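Local coordinates for protein enolase from the environmental genome shotgun sequencing of the Sargasso Sea (PDB 2QGY) that is of unknown function but, as a magnesium-binding member of the enolase superfamily, probably abstracts a proton alpha to a substrate carboxylate, at residues I56-L70 / G98-I110. Residues are numbered along the deposited sequence; the frame is centred on the assembly and turned at random.
Sequences INFREKGIAIIIKEL and GLDFSSATSAIEI
Ala104 presses its methyl into a hole formed by Ile63, Ile66, Ile67 and Leu70, a worked example of knobs-into-holes packing: it fits where the axes of segments 60-70 and 99-110 pass 8.7 Å apart and cross at -52°. Close apolar contacts cluster here, with Ala104 CB 3.6 Å from Ile66 CG2 and Ile67 CG1 3.6 Å from Ala104 CA. Leu70 returns the knob, entering among Phe101, Ala104, Thr105 and Ile108; its CB meets Ile108 CD1 at 3.6 Å, while its CD1 reaches the Phe101 ring obliquely. That ring comes back toward the contact although its CB points away, because CG stands opposite the backbone N (chi1 179°).

Toward the helix starts, the apolar packing thins and a buried salt bridge takes over. Arg59 grips Asp100 side-on, NE to OD1 at 2.8 Å and NH1 to OD2 at 2.7 Å, both on syn lone pairs, with the two planes only 17° apart. Ile56 CG2 lies over one guanidinium face, and NH2 bonds His96 O of the second subunit. By contrast, Lys68 and Glu69 are partly exposed, their ends leading away from helix 99-120. Lys61 belongs to the subunit interface, pairing with Glu69 of the second subunit.

Within the enolase-type N-terminal domain, Ile67 rests on Ile18 of strand 13-21 and Ile39 of strand 37-43, Ala107 joins it on Ile39, and helix 82-93 flanks helix 99-120 at Phe101 and Ile108.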
loop_
_atom_site.group_PDB
_atom_site.type_symbol
_atom_site.label_atom_id
_atom_site.label_comp_id
_atom_site.label_asym_id
_atom_site.label_seq_id
_atom_site.Cartn_x
_atom_site.Cartn_y
_atom_site.Cartn_z
ATOM N N ILE A 56 -1.892 -8.356 -8.440
ATOM C CA ILE A 56 -1.856 -8.957 -7.099
ATOM C C ILE A 56 -3.151 -9.723 -6.962
ATOM O O ILE A 56 -4.206 -9.211 -7.330
ATOM C CB ILE A 56 -1.709 -7.911 -5.968
ATOM C CG1 ILE A 56 -0.575 -6.923 -6.272
ATOM C CG2 ILE A 56 -1.403 -8.630 -4.637
ATOM C CD1 ILE A 56 -0.512 -5.679 -5.324
ATOM N N ASN A 57 -3.043 -10.969 -6.504
ATOM C CA ASN A 57 -4.195 -11.884 -6.435
ATOM C C ASN A 57 -5.356 -11.242 -5.674
ATOM O O ASN A 57 -5.153 -10.668 -4.606
ATOM C CB ASN A 57 -3.758 -13.218 -5.799
ATOM C CG ASN A 57 -4.739 -14.370 -6.046
ATOM O OD1 ASN A 57 -4.678 -15.388 -5.341
ATOM N ND2 ASN A 57 -5.646 -14.220 -7.009
ATOM N N PHE A 58 -6.566 -11.332 -6.233
ATOM C CA PHE A 58 -7.822 -10.735 -5.655
ATOM C C PHE A 58 -7.951 -9.207 -5.748
ATOM O O PHE A 58 -8.960 -8.627 -5.297
ATOM C CB PHE A 58 -8.120 -11.237 -4.219
ATOM C CG PHE A 58 -8.363 -12.722 -4.155
ATOM C CD1 PHE A 58 -9.602 -13.262 -4.529
ATOM C CD2 PHE A 58 -7.344 -13.575 -3.784
ATOM C CE1 PHE A 58 -9.812 -14.650 -4.502
ATOM C CE2 PHE A 58 -7.537 -14.948 -3.759
ATOM C CZ PHE A 58 -8.773 -15.488 -4.107
ATOM N N ARG A 59 -6.934 -8.560 -6.311
ATOM C CA ARG A 59 -6.892 -7.102 -6.385
ATOM C C ARG A 59 -6.816 -6.620 -7.827
ATOM O O ARG A 59 -6.796 -5.399 -8.090
ATOM C CB ARG A 59 -5.711 -6.579 -5.540
ATOM C CG ARG A 59 -5.934 -6.947 -4.078
ATOM C CD ARG A 59 -4.669 -7.554 -3.415
ATOM N NE ARG A 59 -3.839 -6.458 -2.954
ATOM C CZ ARG A 59 -2.908 -6.585 -2.016
ATOM N NH1 ARG A 59 -2.229 -5.520 -1.637
ATOM N NH2 ARG A 59 -2.678 -7.782 -1.477
ATOM N N GLU A 60 -6.774 -7.560 -8.766
ATOM C CA GLU A 60 -6.622 -7.191 -10.171
ATOM C C GLU A 60 -7.701 -6.230 -10.668
ATOM O O GLU A 60 -7.392 -5.234 -11.301
ATOM C CB GLU A 60 -6.538 -8.423 -11.099
ATOM C CG GLU A 60 -5.427 -9.400 -10.745
ATOM C CD GLU A 60 -5.869 -10.536 -9.828
ATOM O OE1 GLU A 60 -6.938 -10.435 -9.176
ATOM O OE2 GLU A 60 -5.121 -11.547 -9.734
ATOM N N LYS A 61 -8.972 -6.527 -10.382
ATOM C CA LYS A 61 -10.057 -5.646 -10.821
ATOM C C LYS A 61 -9.991 -4.305 -10.070
ATOM O O LYS A 61 -10.251 -3.248 -10.654
ATOM C CB LYS A 61 -11.416 -6.324 -10.608
ATOM C CG LYS A 61 -11.660 -7.484 -11.574
ATOM C CD LYS A 61 -13.136 -7.881 -11.656
ATOM C CE LYS A 61 -13.616 -8.543 -10.385
ATOM N NZ LYS A 61 -15.001 -9.152 -10.513
ATOM N N GLY A 62 -9.618 -4.363 -8.795
ATOM C CA GLY A 62 -9.457 -3.156 -7.980
ATOM C C GLY A 62 -8.400 -2.236 -8.568
ATOM O O GLY A 62 -8.616 -1.032 -8.697
ATOM N N ILE A 63 -7.275 -2.815 -8.973
ATOM C CA ILE A 63 -6.206 -2.042 -9.594
ATOM C C ILE A 63 -6.716 -1.401 -10.902
ATOM O O ILE A 63 -6.507 -0.191 -11.157
ATOM C CB ILE A 63 -4.953 -2.918 -9.796
ATOM C CG1 ILE A 63 -4.320 -3.288 -8.422
ATOM C CG2 ILE A 63 -3.920 -2.228 -10.711
ATOM C CD1 ILE A 63 -3.333 -4.425 -8.535
ATOM N N ALA A 64 -7.391 -2.202 -11.722
ATOM C CA ALA A 64 -7.926 -1.697 -13.002
ATOM C C ALA A 64 -8.906 -0.528 -12.824
ATOM O O ALA A 64 -8.908 0.433 -13.614
ATOM C CB ALA A 64 -8.585 -2.830 -13.761
ATOM N N ILE A 65 -9.776 -0.640 -11.825
ATOM C CA ILE A 65 -10.717 0.419 -11.515
ATOM C C ILE A 65 -10.030 1.715 -11.080
ATOM O O ILE A 65 -10.428 2.813 -11.496
ATOM C CB ILE A 65 -11.779 -0.069 -10.490
ATOM C CG1 ILE A 65 -12.676 -1.145 -11.125
ATOM C CG2 ILE A 65 -12.573 1.109 -9.886
ATOM C CD1 ILE A 65 -13.347 -0.751 -12.435
ATOM N N ILE A 66 -8.967 1.584 -10.295
ATOM C CA ILE A 66 -8.128 2.719 -9.933
ATOM C C ILE A 66 -7.450 3.344 -11.153
ATOM O O ILE A 66 -7.496 4.564 -11.319
ATOM C CB ILE A 66 -7.088 2.334 -8.843
ATOM C CG1 ILE A 66 -7.813 2.017 -7.532
ATOM C CG2 ILE A 66 -6.083 3.481 -8.629
ATOM C CD1 ILE A 66 -6.852 1.331 -6.519
ATOM N N ILE A 67 -6.846 2.527 -12.017
ATOM C CA ILE A 67 -6.321 3.056 -13.265
ATOM C C ILE A 67 -7.407 3.821 -14.024
ATOM O O ILE A 67 -7.152 4.918 -14.532
ATOM C CB ILE A 67 -5.783 1.913 -14.202
ATOM C CG1 ILE A 67 -4.550 1.262 -13.562
ATOM C CG2 ILE A 67 -5.433 2.459 -15.614
ATOM C CD1 ILE A 67 -4.119 -0.058 -14.234
ATOM N N LYS A 68 -8.597 3.238 -14.120
ATOM C CA LYS A 68 -9.698 3.885 -14.819
ATOM C C LYS A 68 -10.056 5.237 -14.181
ATOM O O LYS A 68 -10.264 6.236 -14.896
ATOM C CB LYS A 68 -10.948 2.982 -14.851
ATOM C CG LYS A 68 -12.138 3.658 -15.579
ATOM C CD LYS A 68 -13.283 2.693 -15.893
ATOM C CE LYS A 68 -14.471 2.880 -14.941
ATOM N NZ LYS A 68 -15.720 2.092 -15.329
ATOM N N GLU A 69 -10.098 5.288 -12.850
ATOM C CA GLU A 69 -10.448 6.555 -12.193
ATOM C C GLU A 69 -9.386 7.626 -12.339
ATOM O O GLU A 69 -9.690 8.839 -12.514
ATOM C CB GLU A 69 -10.786 6.352 -10.719
ATOM C CG GLU A 69 -12.112 5.630 -10.458
ATOM C CD GLU A 69 -13.329 6.310 -11.103
ATOM O OE1 GLU A 69 -13.421 7.555 -11.058
ATOM O OE2 GLU A 69 -14.201 5.594 -11.645
ATOM N N LEU A 70 -8.129 7.190 -12.279
ATOM C CA LEU A 70 -7.012 8.096 -12.501
ATOM C C LEU A 70 -7.042 8.611 -13.937
ATOM O O LEU A 70 -6.841 9.793 -14.189
ATOM C CB LEU A 70 -5.692 7.418 -12.177
ATOM C CG LEU A 70 -5.492 7.135 -10.683
ATOM C CD1 LEU A 70 -4.202 6.338 -10.440
ATOM C CD2 LEU A 70 -5.487 8.392 -9.838
ATOM N N GLY A 98 0.919 2.389 -1.172
ATOM C CA GLY A 98 0.521 0.982 -1.110
ATOM C C GLY A 98 0.720 0.379 -2.473
ATOM O O GLY A 98 0.716 1.100 -3.476
ATOM N N LEU A 99 0.873 -0.940 -2.525
ATOM C CA LEU A 99 1.252 -1.624 -3.763
ATOM C C LEU A 99 0.211 -1.498 -4.855
ATOM O O LEU A 99 0.569 -1.262 -6.008
ATOM C CB LEU A 99 1.534 -3.103 -3.499
ATOM C CG LEU A 99 2.870 -3.470 -2.873
ATOM C CD1 LEU A 99 3.101 -4.963 -3.089
ATOM C CD2 LEU A 99 4.065 -2.652 -3.489
ATOM N N ASP A 100 -1.073 -1.668 -4.499
ATOM C CA ASP A 100 -2.163 -1.592 -5.465
ATOM C C ASP A 100 -2.158 -0.226 -6.165
ATOM O O ASP A 100 -2.200 -0.153 -7.398
ATOM C CB ASP A 100 -3.512 -1.872 -4.782
ATOM C CG ASP A 100 -3.490 -3.171 -3.981
ATOM O OD1 ASP A 100 -4.077 -4.159 -4.483
ATOM O OD2 ASP A 100 -2.865 -3.225 -2.865
ATOM N N PHE A 101 -2.050 0.862 -5.394
ATOM C CA PHE A 101 -2.086 2.181 -6.006
ATOM C C PHE A 101 -0.838 2.397 -6.879
ATOM O O PHE A 101 -0.934 2.920 -7.997
ATOM C CB PHE A 101 -2.202 3.264 -4.926
ATOM C CG PHE A 101 -2.220 4.655 -5.463
ATOM C CD1 PHE A 101 -3.381 5.171 -6.086
ATOM C CD2 PHE A 101 -1.114 5.473 -5.332
ATOM C CE1 PHE A 101 -3.396 6.471 -6.582
ATOM C CE2 PHE A 101 -1.146 6.774 -5.818
ATOM C CZ PHE A 101 -2.291 7.265 -6.438
ATOM N N SER A 102 0.314 2.003 -6.352
ATOM C CA SER A 102 1.600 2.154 -7.030
ATOM C C SER A 102 1.611 1.322 -8.310
ATOM O O SER A 102 2.243 1.734 -9.301
ATOM C CB SER A 102 2.775 1.729 -6.093
ATOM O OG SER A 102 2.896 2.627 -4.988
ATOM N N SER A 103 0.939 0.160 -8.296
ATOM C CA SER A 103 0.798 -0.634 -9.544
ATOM C C SER A 103 -0.046 0.119 -10.583
ATOM O O SER A 103 0.282 0.131 -11.779
ATOM C CB SER A 103 0.152 -1.988 -9.302
ATOM O OG SER A 103 1.040 -2.822 -8.589
ATOM N N ALA A 104 -1.142 0.717 -10.112
ATOM C CA ALA A 104 -2.002 1.527 -11.002
ATOM C C ALA A 104 -1.231 2.681 -11.658
ATOM O O ALA A 104 -1.307 2.856 -12.870
ATOM C CB ALA A 104 -3.208 2.079 -10.234
ATOM N N THR A 105 -0.492 3.454 -10.861
ATOM C CA THR A 105 0.200 4.639 -11.384
ATOM C C THR A 105 1.363 4.182 -12.237
ATOM O O THR A 105 1.679 4.834 -13.194
ATOM C CB THR A 105 0.725 5.594 -10.301
ATOM O OG1 THR A 105 1.721 4.947 -9.486
ATOM C CG2 THR A 105 -0.446 6.031 -9.405
ATOM N N SER A 106 2.001 3.068 -11.883
ATOM C CA SER A 106 3.065 2.506 -12.780
ATOM C C SER A 106 2.546 2.279 -14.197
ATOM O O SER A 106 3.229 2.614 -15.186
ATOM C CB SER A 106 3.599 1.156 -12.270
ATOM O OG SER A 106 4.252 1.388 -11.052
ATOM N N ALA A 107 1.392 1.636 -14.305
ATOM C CA ALA A 107 0.893 1.247 -15.610
ATOM C C ALA A 107 0.683 2.528 -16.447
ATOM O O ALA A 107 1.061 2.561 -17.607
ATOM C CB ALA A 107 -0.386 0.449 -15.499
ATOM N N ILE A 108 0.101 3.556 -15.842
ATOM C CA ILE A 108 -0.220 4.783 -16.579
ATOM C C ILE A 108 1.103 5.481 -16.918
ATOM O O ILE A 108 1.323 5.858 -18.072
ATOM C CB ILE A 108 -1.128 5.729 -15.793
ATOM C CG1 ILE A 108 -2.514 5.114 -15.578
ATOM C CG2 ILE A 108 -1.261 7.081 -16.554
ATOM C CD1 ILE A 108 -3.366 5.869 -14.496
ATOM N N GLU A 109 2.018 5.594 -15.944
ATOM C CA GLU A 109 3.255 6.320 -16.251
ATOM C C GLU A 109 4.046 5.632 -17.344
ATOM O O GLU A 109 4.626 6.300 -18.216
ATOM C CB GLU A 109 4.133 6.555 -15.018
ATOM C CG GLU A 109 5.153 7.679 -15.244
ATOM C CD GLU A 109 6.222 7.721 -14.172
ATOM O OE1 GLU A 109 5.918 8.053 -12.999
ATOM O OE2 GLU A 109 7.369 7.431 -14.541
ATOM N N ILE A 110 4.080 4.311 -17.320
ATOM C CA ILE A 110 4.815 3.546 -18.325
ATOM C C ILE A 110 4.201 3.821 -19.700
ATOM O O ILE A 110 4.927 3.998 -20.685
ATOM C CB ILE A 110 4.798 2.031 -17.995
ATOM C CG1 ILE A 110 5.748 1.755 -16.801
ATOM C CG2 ILE A 110 5.258 1.186 -19.232
ATOM C CD1 ILE A 110 5.596 0.361 -16.188
#